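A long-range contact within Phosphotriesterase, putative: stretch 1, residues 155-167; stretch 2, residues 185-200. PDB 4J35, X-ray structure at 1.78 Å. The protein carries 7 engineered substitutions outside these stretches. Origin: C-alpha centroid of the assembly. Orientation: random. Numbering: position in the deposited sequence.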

ATOM      1  N   GLU A 155      16.660   2.894  -7.014  1.00 40.60           N
ATOM      2  CA  GLU A 155      15.527   3.133  -6.117  1.00 36.33           C
ATOM      3  C   GLU A 155      15.625   4.517  -5.458  1.00 38.31           C
ATOM      4  O   GLU A 155      14.621   5.185  -5.241  1.00 39.85           O
ATOM      5  CB  GLU A 155      15.469   2.019  -5.083  1.00 33.94           C
ATOM      6  CG  GLU A 155      14.870   0.724  -5.638  1.00 46.22           C
ATOM      7  CD  GLU A 155      15.360  -0.521  -4.918  1.00 48.12           C
ATOM      8  OE1 GLU A 155      16.030  -0.379  -3.875  1.00 48.34           O
ATOM      9  OE2 GLU A 155      15.055  -1.644  -5.385  1.00 49.56           O
ATOM     10  N   GLN A 156      16.827   4.996  -5.181  1.00 43.55           N
ATOM     11  CA  GLN A 156      16.926   6.261  -4.473  1.00 40.92           C
ATOM     12  C   GLN A 156      16.484   7.438  -5.327  1.00 42.19           C
ATOM     13  O   GLN A 156      16.068   8.474  -4.815  1.00 40.94           O
ATOM     14  CB  GLN A 156      18.325   6.463  -3.909  1.00 50.34           C
ATOM     15  CG  GLN A 156      18.599   5.509  -2.757  1.00 49.71           C
ATOM     16  CD  GLN A 156      19.839   5.892  -2.002  1.00 67.90           C
ATOM     17  OE1 GLN A 156      20.040   7.066  -1.687  1.00 56.59           O
ATOM     18  NE2 GLN A 156      20.691   4.912  -1.722  1.00 73.75           N
ATOM     19  N   LEU A 157      16.539   7.266  -6.635  1.00 36.83           N
ATOM     20  CA  LEU A 157      16.053   8.299  -7.530  1.00 40.10           C
ATOM     21  C   LEU A 157      14.624   8.618  -7.142  1.00 36.73           C
ATOM     22  O   LEU A 157      14.248   9.782  -7.093  1.00 37.67           O
ATOM     23  CB  LEU A 157      16.090   7.806  -8.983  1.00 37.31           C
ATOM     24  CG  LEU A 157      17.497   7.471  -9.512  1.00 44.29           C
ATOM     25  CD1 LEU A 157      17.391   6.681 -10.796  1.00 46.73           C
ATOM     26  CD2 LEU A 157      18.298   8.723  -9.740  1.00 48.03           C
ATOM     27  N   PHE A 158      13.834   7.556  -6.918  1.00 35.84           N
ATOM     28  CA  PHE A 158      12.424   7.684  -6.618  1.00 31.81           C
ATOM     29  C   PHE A 158      12.212   8.256  -5.219  1.00 34.58           C
ATOM     30  O   PHE A 158      11.343   9.091  -5.032  1.00 35.03           O
ATOM     31  CB  PHE A 158      11.704   6.333  -6.777  1.00 31.59           C
ATOM     32  CG  PHE A 158      11.760   5.785  -8.218  1.00 30.80           C
ATOM     33  CD1 PHE A 158      12.861   5.073  -8.667  1.00 35.36           C
ATOM     34  CD2 PHE A 158      10.690   5.979  -9.103  1.00 36.46           C
ATOM     35  CE1 PHE A 158      12.909   4.578 -10.001  1.00 37.08           C
ATOM     36  CE2 PHE A 158      10.757   5.512 -10.423  1.00 34.51           C
ATOM     37  CZ  PHE A 158      11.859   4.798 -10.857  1.00 35.00           C
ATOM     38  N   PHE A 159      13.007   7.815  -4.247  1.00 35.86           N
ATOM     39  CA  PHE A 159      12.913   8.384  -2.901  1.00 39.25           C
ATOM     40  C   PHE A 159      13.154   9.888  -2.937  1.00 36.96           C
ATOM     41  O   PHE A 159      12.436  10.650  -2.267  1.00 34.82           O
ATOM     42  CB  PHE A 159      13.872   7.684  -1.912  1.00 34.49           C
ATOM     43  CG  PHE A 159      13.355   6.363  -1.373  1.00 37.34           C
ATOM     44  CD1 PHE A 159      13.178   5.265  -2.210  1.00 38.68           C
ATOM     45  CD2 PHE A 159      13.052   6.216  -0.020  1.00 36.90           C
ATOM     46  CE1 PHE A 159      12.704   4.050  -1.732  1.00 38.92           C
ATOM     47  CE2 PHE A 159      12.569   4.999   0.474  1.00 37.16           C
ATOM     48  CZ  PHE A 159      12.394   3.919  -0.375  1.00 43.31           C
ATOM     49  N   ARG A 160      14.146  10.347  -3.704  1.00 37.52           N
ATOM     50  CA  ARG A 160      14.442  11.783  -3.678  1.00 33.06           C
ATOM     51  C   ARG A 160      13.375  12.551  -4.437  1.00 39.18           C
ATOM     52  O   ARG A 160      12.971  13.622  -4.017  1.00 35.50           O
ATOM     53  CB  ARG A 160      15.866  12.105  -4.245  1.00 34.90           C
ATOM     54  CG  ARG A 160      17.004  11.495  -3.404  1.00 46.61           C
ATOM     55  CD  ARG A 160      18.402  12.018  -3.811  1.00 45.75           C
ATOM     56  NE  ARG A 160      18.820  11.555  -5.123  1.00 43.38           N
ATOM     57  CZ  ARG A 160      19.466  10.416  -5.362  1.00 53.69           C
ATOM     58  NH1 ARG A 160      19.773   9.585  -4.375  1.00 51.49           N
ATOM     59  NH2 ARG A 160      19.815  10.103  -6.602  1.00 64.07           N
ATOM     60  N   ALA A 161      12.884  11.992  -5.541  1.00 36.02           N
ATOM     61  CA  ALA A 161      11.786  12.647  -6.263  1.00 36.56           C
ATOM     62  C   ALA A 161      10.513  12.715  -5.399  1.00 36.74           C
ATOM     63  O   ALA A 161       9.829  13.737  -5.378  1.00 32.93           O
ATOM     64  CB  ALA A 161      11.498  11.935  -7.553  1.00 35.65           C
ATOM     65  N   ALA A 162      10.178  11.620  -4.712  1.00 32.62           N
ATOM     66  CA  ALA A 162       9.019  11.619  -3.824  1.00 36.17           C
ATOM     67  C   ALA A 162       9.140  12.637  -2.671  1.00 34.51           C
ATOM     68  O   ALA A 162       8.168  13.312  -2.330  1.00 33.45           O
ATOM     69  CB  ALA A 162       8.800  10.228  -3.261  1.00 39.65           C
ATOM     70  N   ALA A 163      10.313  12.731  -2.051  1.00 43.34           N
ATOM     71  CA  ALA A 163      10.469  13.651  -0.915  1.00 41.18           C
ATOM     72  C   ALA A 163      10.180  15.084  -1.368  1.00 40.57           C
ATOM     73  O   ALA A 163       9.545  15.876  -0.671  1.00 42.00           O
ATOM     74  CB  ALA A 163      11.859  13.513  -0.287  1.00 36.64           C
ATOM     75  N   ARG A 164      10.628  15.410  -2.565  1.00 39.65           N
ATOM     76  CA  ARG A 164      10.387  16.720  -3.132  1.00 38.51           C
ATOM     77  C   ARG A 164       8.911  16.984  -3.384  1.00 38.37           C
ATOM     78  O   ARG A 164       8.381  18.036  -3.037  1.00 41.59           O
ATOM     79  CB  ARG A 164      11.178  16.830  -4.425  1.00 46.58           C
ATOM     80  CG  ARG A 164      11.011  18.109  -5.139  1.00 62.45           C
ATOM     81  CD  ARG A 164      11.993  18.126  -6.287  1.00 74.91           C
ATOM     82  NE  ARG A 164      12.050  19.414  -6.960  1.00 76.63           N
ATOM     83  CZ  ARG A 164      12.506  19.571  -8.203  1.00 79.56           C
ATOM     84  NH1 ARG A 164      12.932  18.507  -8.918  1.00 58.41           N
ATOM     85  NH2 ARG A 164      12.527  20.794  -8.732  1.00 61.57           N
ATOM     86  N   VAL A 165       8.220  16.029  -3.988  1.00 35.50           N
ATOM     87  CA  VAL A 165       6.793  16.203  -4.177  1.00 31.39           C
ATOM     88  C   VAL A 165       6.087  16.309  -2.828  1.00 35.90           C
ATOM     89  O   VAL A 165       5.131  17.072  -2.689  1.00 43.47           O
ATOM     90  CB  VAL A 165       6.151  15.016  -5.013  1.00 33.49           C
ATOM     91  CG1 VAL A 165       4.676  15.285  -5.170  1.00 36.04           C
ATOM     92  CG2 VAL A 165       6.819  14.920  -6.353  1.00 32.61           C
ATOM     93  N   GLN A 166       6.561  15.557  -1.834  1.00 32.61           N
ATOM     94  CA  GLN A 166       5.947  15.562  -0.496  1.00 37.60           C
ATOM     95  C   GLN A 166       6.098  16.973   0.136  1.00 38.01           C
ATOM     96  O   GLN A 166       5.170  17.501   0.764  1.00 38.03           O
ATOM     97  CB  GLN A 166       6.611  14.499   0.396  1.00 33.18           C
ATOM     98  CG  GLN A 166       5.744  13.943   1.543  1.00 35.67           C
ATOM     99  CD  GLN A 166       5.325  14.979   2.522  1.00 43.12           C
ATOM    100  OE1 GLN A 166       6.161  15.747   3.039  1.00 44.28           O
ATOM    101  NE2 GLN A 166       4.014  15.072   2.757  1.00 38.44           N
ATOM    102  N   ARG A 167       7.260  17.566  -0.038  1.00 45.70           N
ATOM    103  CA  ARG A 167       7.493  18.884   0.532  1.00 40.16           C
ATOM    104  C   ARG A 167       6.576  19.932  -0.102  1.00 49.42           C
ATOM    105  O   ARG A 167       6.060  20.810   0.586  1.00 48.80           O
ATOM    106  CB  ARG A 167       8.974  19.262   0.394  1.00 48.19           C
ATOM    107  CG  ARG A 167       9.840  18.493   1.378  1.00 46.48           C
ATOM    108  CD  ARG A 167      11.316  18.753   1.208  1.00 60.53           C
ATOM    109  NE  ARG A 167      11.635  20.179   1.230  1.00 75.14           N
ATOM    110  CZ  ARG A 167      11.538  20.973   2.300  1.00 84.83           C
ATOM    111  NH1 ARG A 167      11.111  20.501   3.469  1.00 80.80           N
ATOM    112  NH2 ARG A 167      11.863  22.261   2.204  1.00 84.80           N
ATOM    113  N   GLN A 185      16.002   2.305   7.334  1.00 41.75           N
ATOM    114  CA  GLN A 185      16.700   3.055   6.282  1.00 46.75           C
ATOM    115  C   GLN A 185      15.758   3.884   5.427  1.00 41.10           C
ATOM    116  O   GLN A 185      16.089   4.981   5.031  1.00 33.42           O
ATOM    117  CB  GLN A 185      17.481   2.123   5.384  1.00 43.16           C
ATOM    118  CG  GLN A 185      18.680   1.512   6.040  1.00 56.01           C
ATOM    119  CD  GLN A 185      18.341   0.231   6.721  1.00 61.25           C
ATOM    120  OE1 GLN A 185      17.211   0.036   7.163  1.00 43.62           O
ATOM    121  NE2 GLN A 185      19.306  -0.671   6.793  1.00 71.19           N
ATOM    122  N   GLN A 186      14.579   3.364   5.107  1.00 34.88           N
ATOM    123  CA  GLN A 186      13.636   4.162   4.351  1.00 32.05           C
ATOM    124  C   GLN A 186      13.211   5.404   5.146  1.00 30.04           C
ATOM    125  O   GLN A 186      13.069   6.512   4.601  1.00 35.69           O
ATOM    126  CB  GLN A 186      12.385   3.300   4.041  1.00 31.62           C
ATOM    127  CG  GLN A 186      12.577   2.263   2.942  1.00 34.33           C
ATOM    128  CD  GLN A 186      11.248   1.612   2.558  1.00 31.66           C
ATOM    129  OE1 GLN A 186      10.239   1.849   3.216  1.00 36.61           O
ATOM    130  NE2 GLN A 186      11.250   0.791   1.513  1.00 34.41           N
ATOM    131  N   ALA A 187      12.926   5.190   6.431  1.00 35.04           N
ATOM    132  CA  ALA A 187      12.350   6.209   7.280  1.00 38.29           C
ATOM    133  C   ALA A 187      13.419   7.261   7.480  1.00 41.82           C
ATOM    134  O   ALA A 187      13.165   8.451   7.400  1.00 37.79           O
ATOM    135  CB  ALA A 187      11.905   5.617   8.635  1.00 32.46           C
ATOM    136  N   GLU A 188      14.633   6.786   7.665  1.00 32.67           N
ATOM    137  CA  GLU A 188      15.771   7.705   7.844  1.00 39.01           C
ATOM    138  C   GLU A 188      16.087   8.515   6.583  1.00 35.24           C
ATOM    139  O   GLU A 188      16.382   9.719   6.665  1.00 37.58           O
ATOM    140  CB  GLU A 188      16.996   6.914   8.212  1.00 35.40           C
ATOM    141  CG  GLU A 188      18.220   7.818   8.338  1.00 45.71           C
ATOM    142  CD  GLU A 188      19.428   7.025   8.693  1.00 64.14           C
ATOM    143  OE1 GLU A 188      19.692   6.024   7.987  1.00 74.79           O
ATOM    144  OE2 GLU A 188      20.088   7.379   9.689  1.00 68.97           O
ATOM    145  N   LEU A 189      16.042   7.862   5.424  1.00 35.49           N
ATOM    146  CA  LEU A 189      16.279   8.542   4.154  1.00 33.55           C
ATOM    147  C   LEU A 189      15.196   9.593   3.862  1.00 43.21           C
ATOM    148  O   LEU A 189      15.493  10.752   3.593  1.00 36.12           O
ATOM    149  CB  LEU A 189      16.394   7.530   3.009  1.00 36.29           C
ATOM    150  CG  LEU A 189      16.513   8.102   1.601  1.00 36.13           C
ATOM    151  CD1 LEU A 189      17.704   9.088   1.516  1.00 45.82           C
ATOM    152  CD2 LEU A 189      16.673   6.993   0.559  1.00 36.16           C
ATOM    153  N   LEU A 190      13.935   9.204   3.910  1.00 36.15           N
ATOM    154  CA  LEU A 190      12.862  10.157   3.660  1.00 33.50           C
ATOM    155  C   LEU A 190      12.835  11.336   4.664  1.00 34.06           C
ATOM    156  O   LEU A 190      12.594  12.478   4.272  1.00 43.08           O
ATOM    157  CB  LEU A 190      11.502   9.425   3.699  1.00 30.64           C
ATOM    158  CG  LEU A 190      11.262   8.507   2.483  1.00 30.41           C
ATOM    159  CD1 LEU A 190       9.983   7.622   2.791  1.00 30.99           C
ATOM    160  CD2 LEU A 190      11.097   9.280   1.204  1.00 31.84           C
ATOM    161  N   THR A 191      13.038  11.065   5.945  1.00 32.63           N
ATOM    162  CA  THR A 191      13.068  12.159   6.930  1.00 37.84           C
ATOM    163  C   THR A 191      14.286  13.078   6.693  1.00 45.18           C
ATOM    164  O   THR A 191      14.155  14.304   6.762  1.00 45.47           O
ATOM    165  CB  THR A 191      13.043  11.685   8.412  1.00 33.35           C
ATOM    166  OG1 THR A 191      14.080  10.720   8.670  1.00 36.72           O
ATOM    167  CG2 THR A 191      11.663  11.091   8.754  1.00 36.28           C
ATOM    168  N   SER A 192      15.435  12.479   6.385  1.00 45.52           N
ATOM    169  CA  SER A 192      16.677  13.248   6.128  1.00 48.54           C
ATOM    170  C   SER A 192      16.484  14.199   4.945  1.00 48.10           C
ATOM    171  O   SER A 192      17.127  15.252   4.871  1.00 39.12           O
ATOM    172  CB  SER A 192      17.866  12.318   5.851  1.00 38.86           C
ATOM    173  OG  SER A 192      17.773  11.692   4.548  1.00 44.55           O
ATOM    174  N   LEU A 193      15.596  13.822   4.024  1.00 38.86           N
ATOM    175  CA  LEU A 193      15.282  14.614   2.826  1.00 33.97           C
ATOM    176  C   LEU A 193      14.177  15.625   3.117  1.00 34.75           C
ATOM    177  O   LEU A 193      13.715  16.337   2.216  1.00 42.32           O
ATOM    178  CB  LEU A 193      14.862  13.693   1.645  1.00 37.11           C
ATOM    179  CG  LEU A 193      15.922  12.753   1.056  1.00 35.60           C
ATOM    180  CD1 LEU A 193      15.292  11.739   0.090  1.00 38.31           C
ATOM    181  CD2 LEU A 193      17.033  13.555   0.328  1.00 42.55           C
ATOM    182  N   GLY A 194      13.774  15.713   4.387  1.00 37.48           N
ATOM    183  CA  GLY A 194      12.804  16.701   4.833  1.00 37.22           C
ATOM    184  C   GLY A 194      11.341  16.330   4.609  1.00 40.02           C
ATOM    185  O   GLY A 194      10.449  17.178   4.692  1.00 41.92           O
ATOM    186  N   ALA A 195      11.080  15.073   4.274  1.00 36.59           N
ATOM    187  CA  ALA A 195       9.693  14.650   4.135  1.00 36.09           C
ATOM    188  C   ALA A 195       9.026  14.604   5.507  1.00 36.03           C
ATOM    189  O   ALA A 195       9.687  14.314   6.517  1.00 36.89           O
ATOM    190  CB  ALA A 195       9.602  13.270   3.412  1.00 36.49           C
ATOM    191  N   ASP A 196       7.709  14.844   5.534  1.00 37.74           N
ATOM    192  CA  ASP A 196       6.954  14.971   6.786  1.00 36.19           C
ATOM    193  C   ASP A 196       6.696  13.599   7.382  1.00 41.57           C
ATOM    194  O   ASP A 196       5.999  12.795   6.766  1.00 36.21           O
ATOM    195  CB  ASP A 196       5.633  15.675   6.484  1.00 35.53           C
ATOM    196  CG  ASP A 196       4.805  15.975   7.720  1.00 30.62           C
ATOM    197  OD1 ASP A 196       5.126  15.500   8.841  1.00 35.48           O
ATOM    198  OD2 ASP A 196       3.785  16.678   7.542  1.00 43.55           O
ATOM    199  N   PRO A 197       7.279  13.296   8.548  1.00 39.48           N
ATOM    200  CA  PRO A 197       7.071  11.918   9.021  1.00 49.52           C
ATOM    201  C   PRO A 197       5.614  11.582   9.347  1.00 49.22           C
ATOM    202  O   PRO A 197       5.255  10.408   9.375  1.00 42.28           O
ATOM    203  CB  PRO A 197       7.930  11.832  10.278  1.00 46.52           C
ATOM    204  CG  PRO A 197       8.141  13.293  10.712  1.00 46.26           C
ATOM    205  CD  PRO A 197       8.121  14.097   9.465  1.00 46.35           C
ATOM    206  N   ALA A 198       4.780  12.590   9.551  1.00 39.23           N
ATOM    207  CA  ALA A 198       3.370  12.346   9.875  1.00 48.78           C
ATOM    208  C   ALA A 198       2.571  11.989   8.619  1.00 38.27           C
ATOM    209  O   ALA A 198       1.357  11.738   8.693  1.00 38.72           O
ATOM    210  CB  ALA A 198       2.765  13.569  10.563  1.00 57.43           C
ATOM    211  N   ARG A 199       3.250  11.948   7.465  1.00 36.80           N
ATOM    212  CA  ARG A 199       2.618  11.572   6.216  1.00 37.31           C
ATOM    213  C   ARG A 199       3.390  10.446   5.528  1.00 28.85           C
ATOM    214  O   ARG A 199       3.339  10.321   4.337  1.00 33.03           O
ATOM    215  CB  ARG A 199       2.524  12.771   5.264  1.00 35.25           C
ATOM    216  CG  ARG A 199       1.863  14.003   5.873  1.00 42.58           C
ATOM    217  CD  ARG A 199       0.339  13.890   5.887  1.00 35.47           C
ATOM    218  NE  ARG A 199      -0.240  14.222   4.582  1.00 38.92           N
ATOM    219  CZ  ARG A 199      -1.540  14.201   4.321  1.00 34.76           C
ATOM    220  NH1 ARG A 199      -2.399  13.880   5.285  1.00 40.98           N
ATOM    221  NH2 ARG A 199      -1.974  14.553   3.128  1.00 39.88           N
ATOM    222  N   ILE A 200       4.095   9.631   6.299  1.00 32.48           N
ATOM    223  CA  ILE A 200       4.873   8.543   5.722  1.00 32.63           C
ATOM    224  C   ILE A 200       4.422   7.238   6.395  1.00 30.83           C
ATOM    225  O   ILE A 200       4.332   7.162   7.627  1.00 30.36           O
ATOM    226  CB  ILE A 200       6.369   8.745   5.992  1.00 42.15           C
ATOM    227  CG1 ILE A 200       6.893   9.901   5.121  1.00 39.69           C
ATOM    228  CG2 ILE A 200       7.132   7.464   5.737  1.00 36.40           C
ATOM    229  CD1 ILE A 200       8.303  10.327   5.456  1.00 30.19           C
TER
HETATM  230  O   HOH W   1       2.829  17.357   4.742  1.00 38.98           O

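The contact pairs one face of helix 155-167 with helix 185-192 and the loop that follows it. The helix axes approach to 9.7 Å and cross at -49°, and 652 Å² of surface is buried in all. Three side chains cover the most surface, Phe159, Gln166 and Leu193, and all three point toward the opposing stretch.

Phe159 contributes the largest share. With chi1 in the m well, its buried ring reaches across to helix 185-192 and meets three residues spaced along it. The methylene CG of Gln186 lies at the ring edge, 3.7 Å from Phe159 CE2, while Phe159 CD2 is 3.7 Å from Leu189 CD2 and 3.8 Å from Leu190 CD2. A large apolar side chain suits this place because it reaches the other helix and packs against aliphatic carbons. Leu189 points toward the first stretch, its CD2 ending against the ring; Leu190 starts sideways, but its end comes nearer. The amide of Gln186 is hydrogen-bonded elsewhere in the structure, so its aliphatic part can pack here without leaving polar atoms unsatisfied.

Leu193 is the first residue to leave helical phi/psi after helix 185-192, and it lies across the next turn of the first helix. Its CB is 3.6 Å from Ala163 CB, and its CD1 is 3.9 Å from both the backbone O of Phe159 and CG of Arg160, so the long arginine side chain contributes its aliphatic part. Ala163, buried and pointing toward the loop, allows the backbones to come close: Ala163 CA is 5.2 Å from Ala195 CA, and Ala163 CB is 4.3 Å from Ala195 CB. Between Leu193 and Ala195, Gly194 adopts a positive phi of 83°, which favours glycine; an ideal CB there would lie a tight 3.2 Å from Arg167 NH1. The Arg167 side chain lies along this turn, its CD 3.6 Å from Leu193 O.

Gln166 supplies the polar anchor. From a buried position its OE1 accepts the one direct hydrogen bond between the stretches, from Asp196 N at 3.1 Å with an N-H...acceptor angle of 163°. The bond satisfies a backbone amide in a segment without regular secondary structure. At the other end of the same amide, Gln166 NE2 donates to a water 3.3 Å away, which in turn donates to Asp196 OD2 at 3.0 Å, so glutamine, with both a donor and an acceptor, engages Asp196 twice. The second carboxylate oxygen, Asp196 OD1, accepts a hydrogen bond from Ala198 N at 3.0 Å, bracing the loop locally.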